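Local coordinates for ALBA-Domain Protein (Trypanosoma brucei, PDB 7DL8), which probably binds RNA, as an Alba-domain protein, at residues 10-15 / 39-44; 66-71 / 89-94. All blocks are in the same frame, centred on the assembly; numbering follows the deposited sequence.

Interaction 1: 10-15 / 39-44; sequences PRNSVR and EVYVSA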
ATOM      1  N   PRO A  10     -11.327   1.795 -22.904  1.00 53.10           N
ATOM      2  CA  PRO A  10     -10.786   1.360 -24.197  1.00 52.56           C
ATOM      3  C   PRO A  10      -9.890   0.139 -24.045  1.00 49.32           C
ATOM      4  O   PRO A  10      -9.468  -0.237 -22.950  1.00 53.86           O
ATOM      5  CB  PRO A  10      -9.999   2.581 -24.686  1.00 55.48           C
ATOM      6  CG  PRO A  10     -10.598   3.738 -23.950  1.00 55.83           C
ATOM      7  CD  PRO A  10     -10.981   3.195 -22.606  1.00 49.06           C
ATOM      8  N   ARG A  11      -9.603  -0.492 -25.187  1.00 49.69           N
ATOM      9  CA  ARG A  11      -8.804  -1.713 -25.178  1.00 52.82           C
ATOM     10  C   ARG A  11      -7.384  -1.446 -24.694  1.00 49.85           C
ATOM     11  O   ARG A  11      -6.792  -2.277 -23.996  1.00 50.09           O
ATOM     12  CB  ARG A  11      -8.782  -2.345 -26.570  1.00 52.75           C
ATOM     13  CG  ARG A  11      -8.005  -3.652 -26.634  1.00 46.75           C
ATOM     14  CD  ARG A  11      -7.714  -4.070 -28.065  1.00 52.07           C
ATOM     15  NE  ARG A  11      -6.888  -5.275 -28.119  1.00 57.33           N
ATOM     16  CZ  ARG A  11      -5.700  -5.343 -28.712  1.00 55.05           C
ATOM     17  NH1 ARG A  11      -5.191  -4.275 -29.310  1.00 49.74           N
ATOM     18  NH2 ARG A  11      -5.021  -6.483 -28.709  1.00 63.26           N
ATOM     19  N   ASN A  12      -6.821  -0.289 -25.049  1.00 48.21           N
ATOM     20  CA  ASN A  12      -5.449   0.052 -24.692  1.00 52.30           C
ATOM     21  C   ASN A  12      -5.351   0.773 -23.354  1.00 51.66           C
ATOM     22  O   ASN A  12      -4.424   1.568 -23.147  1.00 55.35           O
ATOM     23  CB  ASN A  12      -4.810   0.893 -25.797  1.00 45.81           C
ATOM     24  CG  ASN A  12      -5.551   2.190 -26.045  1.00 44.45           C
ATOM     25  OD1 ASN A  12      -6.682   2.369 -25.592  1.00 53.88           O
ATOM     26  ND2 ASN A  12      -4.914   3.108 -26.760  1.00 45.98           N
ATOM     27  N   SER A  13      -6.281   0.516 -22.439  1.00 45.85           N
ATOM     28  CA  SER A  13      -6.260   1.105 -21.107  1.00 47.99           C
ATOM     29  C   SER A  13      -6.263  -0.026 -20.091  1.00 48.55           C
ATOM     30  O   SER A  13      -7.219  -0.806 -20.028  1.00 55.69           O
ATOM     31  CB  SER A  13      -7.455   2.037 -20.893  1.00 51.03           C
ATOM     32  OG  SER A  13      -7.733   2.205 -19.514  1.00 55.18           O
ATOM     33  N   VAL A  14      -5.200  -0.107 -19.298  1.00 45.90           N
ATOM     34  CA  VAL A  14      -5.032  -1.137 -18.281  1.00 48.03           C
ATOM     35  C   VAL A  14      -5.239  -0.488 -16.921  1.00 51.19           C
ATOM     36  O   VAL A  14      -4.508   0.438 -16.549  1.00 54.34           O
ATOM     37  CB  VAL A  14      -3.650  -1.805 -18.373  1.00 45.39           C
ATOM     38  CG1 VAL A  14      -3.502  -2.877 -17.302  1.00 38.19           C
ATOM     39  CG2 VAL A  14      -3.437  -2.391 -19.759  1.00 40.92           C
ATOM     40  N   ARG A  15      -6.230  -0.974 -16.180  1.00 46.82           N
ATOM     41  CA  ARG A  15      -6.551  -0.449 -14.858  1.00 41.61           C
ATOM     42  C   ARG A  15      -5.895  -1.346 -13.817  1.00 46.20           C
ATOM     43  O   ARG A  15      -6.274  -2.513 -13.663  1.00 46.43           O
ATOM     44  CB  ARG A  15      -8.064  -0.380 -14.657  1.00 39.06           C
ATOM     45  CG  ARG A  15      -8.502  -0.270 -13.199  1.00 36.54           C
ATOM     46  CD  ARG A  15      -8.107   1.067 -12.599  1.00 38.26           C
ATOM     47  NE  ARG A  15      -9.168   2.060 -12.743  1.00 57.93           N
ATOM     48  CZ  ARG A  15      -9.106   3.100 -13.566  1.00 61.06           C
ATOM     49  NH1 ARG A  15     -10.114   3.956 -13.637  1.00 60.61           N
ATOM     50  NH2 ARG A  15      -8.033   3.280 -14.321  1.00 67.96           N
ATOM     51  N   GLU A  39       0.037   3.009 -27.887  1.00 43.58           N
ATOM     52  CA  GLU A  39       0.226   3.456 -26.517  1.00 48.27           C
ATOM     53  C   GLU A  39      -0.759   2.734 -25.609  1.00 47.61           C
ATOM     54  O   GLU A  39      -1.869   2.389 -26.023  1.00 46.17           O
ATOM     55  CB  GLU A  39       0.060   4.976 -26.388  1.00 50.71           C
ATOM     56  CG  GLU A  39      -1.344   5.482 -26.675  1.00 59.38           C
ATOM     57  CD  GLU A  39      -1.366   6.948 -27.059  1.00 72.68           C
ATOM     58  OE1 GLU A  39      -0.288   7.576 -27.075  1.00 77.16           O
ATOM     59  OE2 GLU A  39      -2.464   7.473 -27.341  1.00 76.40           O
ATOM     60  N   VAL A  40      -0.331   2.492 -24.373  1.00 49.69           N
ATOM     61  CA  VAL A  40      -1.160   1.871 -23.347  1.00 47.15           C
ATOM     62  C   VAL A  40      -1.279   2.843 -22.181  1.00 52.09           C
ATOM     63  O   VAL A  40      -0.277   3.416 -21.738  1.00 51.42           O
ATOM     64  CB  VAL A  40      -0.580   0.522 -22.884  1.00 41.58           C
ATOM     65  CG1 VAL A  40      -1.344   0.000 -21.675  1.00 36.62           C
ATOM     66  CG2 VAL A  40      -0.617  -0.489 -24.020  1.00 44.84           C
ATOM     67  N   TYR A  41      -2.504   3.028 -21.688  1.00 51.31           N
ATOM     68  CA  TYR A  41      -2.781   3.919 -20.564  1.00 48.30           C
ATOM     69  C   TYR A  41      -2.845   3.089 -19.287  1.00 53.29           C
ATOM     70  O   TYR A  41      -3.812   2.353 -19.066  1.00 60.98           O
ATOM     71  CB  TYR A  41      -4.087   4.683 -20.784  1.00 43.38           C
ATOM     72  CG  TYR A  41      -4.038   5.720 -21.887  1.00 44.98           C
ATOM     73  CD1 TYR A  41      -4.015   5.341 -23.223  1.00 44.69           C
ATOM     74  CD2 TYR A  41      -4.028   7.076 -21.592  1.00 50.83           C
ATOM     75  CE1 TYR A  41      -3.974   6.285 -24.233  1.00 43.47           C
ATOM     76  CE2 TYR A  41      -3.989   8.028 -22.596  1.00 51.41           C
ATOM     77  CZ  TYR A  41      -3.961   7.626 -23.914  1.00 51.28           C
ATOM     78  OH  TYR A  41      -3.921   8.565 -24.919  1.00 58.02           O
ATOM     79  N   VAL A  42      -1.816   3.204 -18.450  1.00 48.57           N
ATOM     80  CA  VAL A  42      -1.742   2.488 -17.181  1.00 43.89           C
ATOM     81  C   VAL A  42      -2.214   3.430 -16.081  1.00 48.19           C
ATOM     82  O   VAL A  42      -1.578   4.459 -15.819  1.00 48.74           O
ATOM     83  CB  VAL A  42      -0.319   1.978 -16.904  1.00 44.78           C
ATOM     84  CG1 VAL A  42      -0.287   1.166 -15.618  1.00 41.38           C
ATOM     85  CG2 VAL A  42       0.185   1.149 -18.076  1.00 42.24           C
ATOM     86  N   SER A  43      -3.330   3.088 -15.441  1.00 46.36           N
ATOM     87  CA  SER A  43      -3.965   3.955 -14.459  1.00 49.58           C
ATOM     88  C   SER A  43      -4.350   3.160 -13.216  1.00 45.70           C
ATOM     89  O   SER A  43      -4.442   1.930 -13.242  1.00 38.52           O
ATOM     90  CB  SER A  43      -5.202   4.648 -15.048  1.00 55.13           C
ATOM     91  OG  SER A  43      -6.116   3.699 -15.567  1.00 59.25           O
ATOM     92  N   ALA A  44      -4.592   3.887 -12.125  1.00 41.75           N
ATOM     93  CA  ALA A  44      -5.024   3.277 -10.873  1.00 47.35           C
ATOM     94  C   ALA A  44      -5.665   4.340  -9.991  1.00 43.35           C
ATOM     95  O   ALA A  44      -5.475   5.542 -10.195  1.00 39.61           O
ATOM     96  CB  ALA A  44      -3.859   2.604 -10.140  1.00 51.27           C
TER

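Interaction 2: 66-71 / 89-94; sequences VVKKIT and EIVVTK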
ATOM      1  N   VAL A  66       8.747   3.310 -22.847  1.00 58.41           N
ATOM      2  CA  VAL A  66       9.172   4.646 -22.459  1.00 53.41           C
ATOM      3  C   VAL A  66       7.930   5.421 -22.049  1.00 50.95           C
ATOM      4  O   VAL A  66       6.873   5.293 -22.674  1.00 51.60           O
ATOM      5  CB  VAL A  66       9.927   5.369 -23.595  1.00 50.47           C
ATOM      6  CG1 VAL A  66      11.317   4.775 -23.766  1.00 51.93           C
ATOM      7  CG2 VAL A  66       9.148   5.284 -24.895  1.00 51.39           C
ATOM      8  N   VAL A  67       8.054   6.210 -20.987  1.00 47.72           N
ATOM      9  CA  VAL A  67       6.921   6.965 -20.465  1.00 45.41           C
ATOM     10  C   VAL A  67       6.712   8.202 -21.336  1.00 49.28           C
ATOM     11  O   VAL A  67       7.622   9.007 -21.516  1.00 54.19           O
ATOM     12  CB  VAL A  67       7.143   7.355 -18.998  1.00 46.51           C
ATOM     13  CG1 VAL A  67       5.996   8.220 -18.507  1.00 40.90           C
ATOM     14  CG2 VAL A  67       7.278   6.105 -18.139  1.00 46.68           C
ATOM     15  N   LYS A  68       5.500   8.338 -21.875  1.00 44.14           N
ATOM     16  CA  LYS A  68       5.162   9.493 -22.699  1.00 49.58           C
ATOM     17  C   LYS A  68       4.465  10.597 -21.919  1.00 51.53           C
ATOM     18  O   LYS A  68       4.626  11.774 -22.260  1.00 50.30           O
ATOM     19  CB  LYS A  68       4.270   9.060 -23.871  1.00 53.25           C
ATOM     20  CG  LYS A  68       3.854  10.192 -24.801  1.00 62.35           C
ATOM     21  CD  LYS A  68       2.783   9.749 -25.785  1.00 70.33           C
ATOM     22  CE  LYS A  68       2.305  10.914 -26.639  1.00 78.13           C
ATOM     23  NZ  LYS A  68       1.672  11.986 -25.819  1.00 85.22           N
ATOM     24  N   LYS A  69       3.734  10.257 -20.859  1.00 48.30           N
ATOM     25  CA  LYS A  69       2.976  11.248 -20.108  1.00 45.63           C
ATOM     26  C   LYS A  69       2.490  10.632 -18.806  1.00 46.00           C
ATOM     27  O   LYS A  69       2.114   9.458 -18.772  1.00 52.73           O
ATOM     28  CB  LYS A  69       1.782  11.762 -20.925  1.00 50.74           C
ATOM     29  CG  LYS A  69       1.181  13.058 -20.413  1.00 58.14           C
ATOM     30  CD  LYS A  69       0.180  13.622 -21.406  1.00 61.90           C
ATOM     31  CE  LYS A  69      -1.209  13.052 -21.172  1.00 66.35           C
ATOM     32  NZ  LYS A  69      -2.037  13.075 -22.409  1.00 70.07           N
ATOM     33  N   ILE A  70       2.505  11.432 -17.740  1.00 46.23           N
ATOM     34  CA  ILE A  70       1.926  11.062 -16.452  1.00 44.46           C
ATOM     35  C   ILE A  70       1.050  12.219 -15.996  1.00 48.96           C
ATOM     36  O   ILE A  70       1.523  13.358 -15.899  1.00 58.26           O
ATOM     37  CB  ILE A  70       2.997  10.748 -15.393  1.00 43.04           C
ATOM     38  CG1 ILE A  70       3.959   9.671 -15.895  1.00 47.90           C
ATOM     39  CG2 ILE A  70       2.342  10.305 -14.095  1.00 45.07           C
ATOM     40  CD1 ILE A  70       5.052   9.324 -14.904  1.00 49.96           C
ATOM     41  N   THR A  71      -0.221  11.933 -15.720  1.00 47.37           N
ATOM     42  CA  THR A  71      -1.155  12.931 -15.219  1.00 51.80           C
ATOM     43  C   THR A  71      -1.867  12.402 -13.983  1.00 54.25           C
ATOM     44  O   THR A  71      -2.082  11.196 -13.838  1.00 51.38           O
ATOM     45  CB  THR A  71      -2.203  13.330 -16.276  1.00 55.62           C
ATOM     46  OG1 THR A  71      -3.090  12.229 -16.515  1.00 63.39           O
ATOM     47  CG2 THR A  71      -1.533  13.735 -17.580  1.00 53.99           C
ATOM     48  N   GLU A  89      -2.392   8.308 -14.147  1.00 43.33           N
ATOM     49  CA  GLU A  89      -2.484   7.739 -15.489  1.00 45.52           C
ATOM     50  C   GLU A  89      -1.135   7.894 -16.178  1.00 47.63           C
ATOM     51  O   GLU A  89      -0.694   9.018 -16.435  1.00 40.02           O
ATOM     52  CB  GLU A  89      -3.591   8.404 -16.306  1.00 45.04           C
ATOM     53  CG  GLU A  89      -3.779   7.796 -17.687  1.00 59.65           C
ATOM     54  CD  GLU A  89      -4.872   8.477 -18.485  1.00 69.80           C
ATOM     55  OE1 GLU A  89      -4.620   9.577 -19.022  1.00 68.43           O
ATOM     56  OE2 GLU A  89      -5.982   7.912 -18.576  1.00 74.08           O
ATOM     57  N   ILE A  90      -0.484   6.770 -16.469  1.00 45.51           N
ATOM     58  CA  ILE A  90       0.810   6.747 -17.140  1.00 44.06           C
ATOM     59  C   ILE A  90       0.612   6.219 -18.553  1.00 50.42           C
ATOM     60  O   ILE A  90       0.047   5.136 -18.747  1.00 51.39           O
ATOM     61  CB  ILE A  90       1.829   5.888 -16.370  1.00 44.48           C
ATOM     62  CG1 ILE A  90       1.985   6.403 -14.939  1.00 47.40           C
ATOM     63  CG2 ILE A  90       3.170   5.878 -17.090  1.00 43.07           C
ATOM     64  CD1 ILE A  90       1.989   5.309 -13.893  1.00 46.51           C
ATOM     65  N   VAL A  91       1.073   6.984 -19.538  1.00 48.59           N
ATOM     66  CA  VAL A  91       1.007   6.592 -20.941  1.00 44.71           C
ATOM     67  C   VAL A  91       2.373   6.053 -21.340  1.00 49.24           C
ATOM     68  O   VAL A  91       3.380   6.767 -21.256  1.00 44.80           O
ATOM     69  CB  VAL A  91       0.599   7.772 -21.837  1.00 49.83           C
ATOM     70  CG1 VAL A  91       0.478   7.324 -23.286  1.00 48.34           C
ATOM     71  CG2 VAL A  91      -0.705   8.384 -21.347  1.00 36.99           C
ATOM     72  N   VAL A  92       2.413   4.796 -21.778  1.00 53.75           N
ATOM     73  CA  VAL A  92       3.653   4.145 -22.178  1.00 46.97           C
ATOM     74  C   VAL A  92       3.564   3.775 -23.652  1.00 50.81           C
ATOM     75  O   VAL A  92       2.492   3.422 -24.155  1.00 49.32           O
ATOM     76  CB  VAL A  92       3.948   2.899 -21.315  1.00 44.82           C
ATOM     77  CG1 VAL A  92       4.049   3.284 -19.847  1.00 40.58           C
ATOM     78  CG2 VAL A  92       2.876   1.833 -21.514  1.00 37.53           C
ATOM     79  N   THR A  93       4.695   3.880 -24.344  1.00 53.40           N
ATOM     80  CA  THR A  93       4.834   3.452 -25.728  1.00 50.22           C
ATOM     81  C   THR A  93       6.010   2.492 -25.824  1.00 50.94           C
ATOM     82  O   THR A  93       6.753   2.289 -24.861  1.00 51.02           O
ATOM     83  CB  THR A  93       5.037   4.640 -26.681  1.00 53.43           C
ATOM     84  OG1 THR A  93       6.337   5.206 -26.475  1.00 55.83           O
ATOM     85  CG2 THR A  93       3.976   5.707 -26.447  1.00 49.80           C
ATOM     86  N   LYS A  94       6.172   1.893 -27.001  1.00 54.39           N
ATOM     87  CA  LYS A  94       7.271   0.961 -27.213  1.00 48.75           C
ATOM     88  C   LYS A  94       8.613   1.665 -27.076  1.00 48.69           C
ATOM     89  O   LYS A  94       8.793   2.796 -27.537  1.00 57.28           O
ATOM     90  CB  LYS A  94       7.178   0.331 -28.602  1.00 51.88           C
ATOM     91  CG  LYS A  94       6.284  -0.883 -28.715  1.00 48.07           C
ATOM     92  CD  LYS A  94       6.318  -1.407 -30.141  1.00 48.42           C
ATOM     93  CE  LYS A  94       5.031  -2.106 -30.507  1.00 56.37           C
ATOM     94  NZ  LYS A  94       3.916  -1.135 -30.707  1.00 64.66           N
TER

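Interaction 1: 10-15 / 39-44
With CG of Asn-12 set between its own backbone N and carbonyl carbon (chi1 60°), the crowded position, the carboxamide lies alongside the ring of Tyr-41, whose CG stands anti to its carbonyl carbon. The two side chains point the same way with their planes 66° apart, and Asn-12 ND2 makes a weak, bent hydrogen bond of 3.2 Å to Glu-39 O. Tyr-41 OH in turn donates to Glu-39 OE2 at 3.0 Å, meeting the carboxylate from above its plane, so the tip of the ring is tied to a residue two places earlier in its own segment. The backbones pair in parallel. Tyr-41 N gives a nearly straight bond of 2.8 Å to Asn-12 O, in the carbonyl plane, and the same oxygen lies at the edge of the tyrosine ring. Val-14 then uses both its polar backbone atoms: its N donates to Tyr-41 O at 2.8 Å from above the carbonyl plane, and its O accepts from Ser-43 N at 3.1 Å nearly along the C=O axis. On the opposite face of the sheet from Ser-13 and Tyr-41, the side chains of Val-14 and Val-40 cross obliquely, CG2 of Val-14 lying 3.7 Å from CG1 of Val-40. The pairing joins the two strands of a beta-alpha-beta crossover in the Alba fold. Helix 22-34 covers the valine face, placing Phe-25 and Ile-28 on Val-14 and Leu-33 on Val-40; helix 49-61 meets Val-42 and Ala-44, while strand 84-94 hydrogen-bonds along the other edge of strand 39-45.

Interaction 2: 66-71 / 89-94
Ile-70 and Ile-90 lie side by side and point the same way, CG1 of Ile-70 3.9 Å from CG1 of Ile-90. In both residues CG1 is anti to the carbonyl carbon, which leaves CG2 of Ile-90 to meet CG1 of Val-67, a side chain that crosses it obliquely, also at 3.9 Å. These three form an apolar strip on one face of the antiparallel pair. Val-56 of helix 49-61 packs on Val-67 and Ile-90, and Ile-70 meets Ile-70 of a second subunit. The strands form the beta hairpin of the Alba domain, and a classic beta bulge interrupts it: Lys-68 and Lys-69 both face Val-91. Lys-68 N donates to Val-91 O at 2.7 Å, while Val-91 N returns an almost straight bond of 2.8 Å to Lys-69 O. The chain of Lys-68, straight as far as CE and bent at its last torsion, runs alongside Val-91, its CD 4.2 Å from Val-91 CG1. On the face that carries Val-91, Thr-71 and Glu-89 also lie side by side, and OG1 of Thr-71 sits 3.9 Å from CB of Glu-89. At the far end Val-66 crosses Thr-93 obliquely, turning CG2 to within 3.2 Å of Thr-93 OG1.

Overall arrangement
Both contacts belong to one mixed sheet, and their inner strands are neighbours: Val-42 O and Ile-90 N probably hydrogen-bond, and the ring of Tyr-41 packs against Glu-89 and Val-91. Interaction 1 joins an outer strand in parallel across a helical crossover; interaction 2 joins the other through an antiparallel hairpin. In interaction 1 an amide and a tyrosine hydroxyl bond to Glu-39, while valines meet under helix 22-34. In interaction 2 helix 49-61 backs the isoleucine and valine face, and the other carries lysine, threonine and glutamate. Each is partly buried, but only interaction 2 has exposed residues among those that touch, and it alone, through Ile-70, takes part in packing between subunits.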